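Local structure of L-methionine gamma-lyase (Fusobacterium nucleatum subsp. nucleatum ATCC 25586, 7BQW) at residues I13-L18 with E68-A73. The protein belongs to the Cys/Met metabolism family of pyridoxal-phosphate-dependent enzymes and assembles as a tetramer of identical subunits. Residues are numbered along the deposited sequence; the frame is centred on the assembly and turned at random.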
ATOM      1  N   ILE A  13      10.298 -13.326 -14.304  1.00 38.96           N
ATOM      2  CA  ILE A  13       9.798 -13.827 -13.027  1.00 38.14           C
ATOM      3  C   ILE A  13      10.926 -13.913 -12.000  1.00 36.94           C
ATOM      4  O   ILE A  13      10.741 -13.566 -10.827  1.00 35.68           O
ATOM      5  CB  ILE A  13       9.076 -15.173 -13.236  1.00 34.33           C
ATOM      6  CG1 ILE A  13       7.721 -14.925 -13.887  1.00 36.11           C
ATOM      7  CG2 ILE A  13       8.931 -15.954 -11.928  1.00 33.90           C
ATOM      8  CD1 ILE A  13       7.006 -16.193 -14.340  1.00 38.99           C
ATOM      9  N   HIS A  14      12.127 -14.297 -12.431  1.00 34.87           N
ATOM     10  CA  HIS A  14      13.182 -14.634 -11.491  1.00 39.67           C
ATOM     11  C   HIS A  14      14.383 -13.689 -11.456  1.00 43.22           C
ATOM     12  O   HIS A  14      15.113 -13.709 -10.452  1.00 42.26           O
ATOM     13  CB  HIS A  14      13.685 -16.058 -11.779  1.00 38.38           C
ATOM     14  CG  HIS A  14      12.703 -17.115 -11.403  1.00 38.95           C
ATOM     15  ND1 HIS A  14      12.549 -17.556 -10.106  1.00 38.60           N
ATOM     16  CD2 HIS A  14      11.802 -17.796 -12.146  1.00 38.83           C
ATOM     17  CE1 HIS A  14      11.603 -18.475 -10.070  1.00 39.49           C
ATOM     18  NE2 HIS A  14      11.136 -18.640 -11.294  1.00 45.38           N
ATOM     19  N   ALA A  15      14.637 -12.899 -12.514  1.00 33.47           N
ATOM     20  CA  ALA A  15      15.812 -12.023 -12.515  1.00 40.66           C
ATOM     21  C   ALA A  15      15.837 -11.125 -11.275  1.00 46.64           C
ATOM     22  O   ALA A  15      14.840 -10.489 -10.937  1.00 47.64           O
ATOM     23  CB  ALA A  15      15.840 -11.168 -13.779  1.00 38.56           C
ATOM     24  N   GLY A  16      16.972 -11.105 -10.576  1.00 40.49           N
ATOM     25  CA  GLY A  16      17.145 -10.254  -9.415  1.00 38.29           C
ATOM     26  C   GLY A  16      16.614 -10.796  -8.100  1.00 48.72           C
ATOM     27  O   GLY A  16      16.703 -10.093  -7.082  1.00 45.14           O
ATOM     28  N   THR A  17      16.062 -12.013  -8.079  1.00 53.84           N
ATOM     29  CA  THR A  17      15.427 -12.529  -6.871  1.00 44.98           C
ATOM     30  C   THR A  17      16.388 -12.463  -5.688  1.00 46.01           C
ATOM     31  O   THR A  17      17.609 -12.555  -5.833  1.00 49.09           O
ATOM     32  CB  THR A  17      14.940 -13.973  -7.094  1.00 49.93           C
ATOM     33  OG1 THR A  17      14.098 -14.384  -6.005  1.00 59.05           O
ATOM     34  CG2 THR A  17      16.106 -14.944  -7.178  1.00 45.69           C
ATOM     35  N   LEU A  18      15.837 -12.264  -4.510  1.00 46.30           N
ATOM     36  CA  LEU A  18      16.619 -12.301  -3.284  1.00 51.63           C
ATOM     37  C   LEU A  18      16.070 -13.373  -2.346  1.00 55.48           C
ATOM     38  O   LEU A  18      16.116 -13.240  -1.116  1.00 53.98           O
ATOM     39  CB  LEU A  18      16.664 -10.921  -2.621  1.00 46.94           C
ATOM     40  CG  LEU A  18      17.347  -9.839  -3.488  1.00 48.29           C
ATOM     41  CD1 LEU A  18      17.352  -8.431  -2.856  1.00 38.72           C
ATOM     42  CD2 LEU A  18      18.759 -10.257  -3.809  1.00 47.05           C
ATOM     43  N   GLU A  68      15.086  -2.655 -10.793  1.00 35.23           N
ATOM     44  CA  GLU A  68      16.104  -2.137 -11.701  1.00 42.07           C
ATOM     45  C   GLU A  68      16.923  -3.269 -12.333  1.00 37.03           C
ATOM     46  O   GLU A  68      17.178  -3.251 -13.541  1.00 37.54           O
ATOM     47  CB  GLU A  68      16.987  -1.128 -10.952  1.00 34.18           C
ATOM     48  CG  GLU A  68      16.207   0.114 -10.566  1.00 32.37           C
ATOM     49  CD  GLU A  68      16.980   1.080  -9.681  1.00 38.58           C
ATOM     50  OE1 GLU A  68      16.689   2.298  -9.759  1.00 39.07           O
ATOM     51  OE2 GLU A  68      17.863   0.635  -8.909  1.00 34.47           O
ATOM     52  N   ASN A  69      17.308  -4.279 -11.544  1.00 38.07           N
ATOM     53  CA  ASN A  69      17.984  -5.449 -12.104  1.00 37.69           C
ATOM     54  C   ASN A  69      17.084  -6.226 -13.065  1.00 40.98           C
ATOM     55  O   ASN A  69      17.570  -6.743 -14.080  1.00 39.53           O
ATOM     56  CB  ASN A  69      18.466  -6.365 -10.978  1.00 38.04           C
ATOM     57  CG  ASN A  69      19.497  -5.699 -10.080  1.00 42.43           C
ATOM     58  OD1 ASN A  69      19.410  -5.767  -8.862  1.00 50.30           O
ATOM     59  ND2 ASN A  69      20.471  -5.045 -10.683  1.00 38.41           N
ATOM     60  N   LYS A  70      15.775  -6.295 -12.780  1.00 39.42           N
ATOM     61  CA  LYS A  70      14.841  -6.999 -13.664  1.00 41.18           C
ATOM     62  C   LYS A  70      14.782  -6.364 -15.048  1.00 38.39           C
ATOM     63  O   LYS A  70      15.000  -7.036 -16.066  1.00 38.12           O
ATOM     64  CB  LYS A  70      13.434  -7.037 -13.049  1.00 40.61           C
ATOM     65  CG  LYS A  70      13.257  -8.102 -11.988  1.00 40.73           C
ATOM     66  CD  LYS A  70      11.793  -8.357 -11.607  1.00 36.11           C
ATOM     67  CE  LYS A  70      11.743  -9.335 -10.424  1.00 42.75           C
ATOM     68  NZ  LYS A  70      12.171 -10.726 -10.814  1.00 38.79           N
ATOM     69  N   ILE A  71      14.432  -5.076 -15.109  1.00 37.74           N
ATOM     70  CA  ILE A  71      14.266  -4.436 -16.411  1.00 38.21           C
ATOM     71  C   ILE A  71      15.567  -4.504 -17.208  1.00 37.66           C
ATOM     72  O   ILE A  71      15.549  -4.705 -18.427  1.00 38.42           O
ATOM     73  CB  ILE A  71      13.764  -2.990 -16.240  1.00 35.94           C
ATOM     74  CG1 ILE A  71      13.411  -2.385 -17.594  1.00 27.82           C
ATOM     75  CG2 ILE A  71      14.766  -2.149 -15.429  1.00 32.03           C
ATOM     76  CD1 ILE A  71      12.433  -3.228 -18.423  1.00 31.78           C
ATOM     77  N   ALA A  72      16.714  -4.388 -16.532  1.00 33.52           N
ATOM     78  CA  ALA A  72      17.997  -4.486 -17.226  1.00 37.46           C
ATOM     79  C   ALA A  72      18.128  -5.835 -17.930  1.00 42.36           C
ATOM     80  O   ALA A  72      18.281  -5.906 -19.164  1.00 39.84           O
ATOM     81  CB  ALA A  72      19.155  -4.273 -16.238  1.00 35.25           C
ATOM     82  N   ALA A  73      18.075  -6.921 -17.143  1.00 37.57           N
ATOM     83  CA  ALA A  73      17.959  -8.275 -17.687  1.00 37.68           C
ATOM     84  C   ALA A  73      17.010  -8.355 -18.882  1.00 37.37           C
ATOM     85  O   ALA A  73      17.365  -8.877 -19.942  1.00 38.98           O
ATOM     86  CB  ALA A  73      17.499  -9.220 -16.587  1.00 28.11           C
TER
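Ile13 meets helix 62-75 through its backbone: its carbonyl O accepts a weak hydrogen bond from Lys70 NZ at 3.2 Å, and the same oxygen also accepts a hydrogen bond from Lys258 NZ. Its side chain points away, and its CG2 sits 3.3 Å above one face of the His14 imidazole, toward the rim; NE2 of that ring bonds to Glu379 of the second subunit. At Ala15 the chain leaves the helix. Ala15 O takes the shorter bond from Lys70 NZ, 2.7 Å, with a C=O...N angle of 141° and the donor tilted 23° from the carbonyl plane. The lysine chain runs extended beside this oxygen and bends only at its last torsion (chi4 -69°), which turns the ammonium back onto the carbonyls. With a third bond, to Ala12 O, one positive group gathers carbonyls of the last helical turn and of the first residue beyond it, probably easing the negative end of the helix dipole. On the apolar side, Ala15 CB rests on Ala73 CB at 3.8 Å. Gly16 follows in a type II turn from His14 to Thr17, closed by Thr17 N to His14 O (3.1 Å); its CA comes within 4.4 Å of Asn69 CB. The contact joins the turn after helix 8-14 to helix 62-75, with Lys70 also packing on Ile254 and Leu257 of helix 247-257, while Ile71 faces strand 220-224 of the seven-stranded sheet.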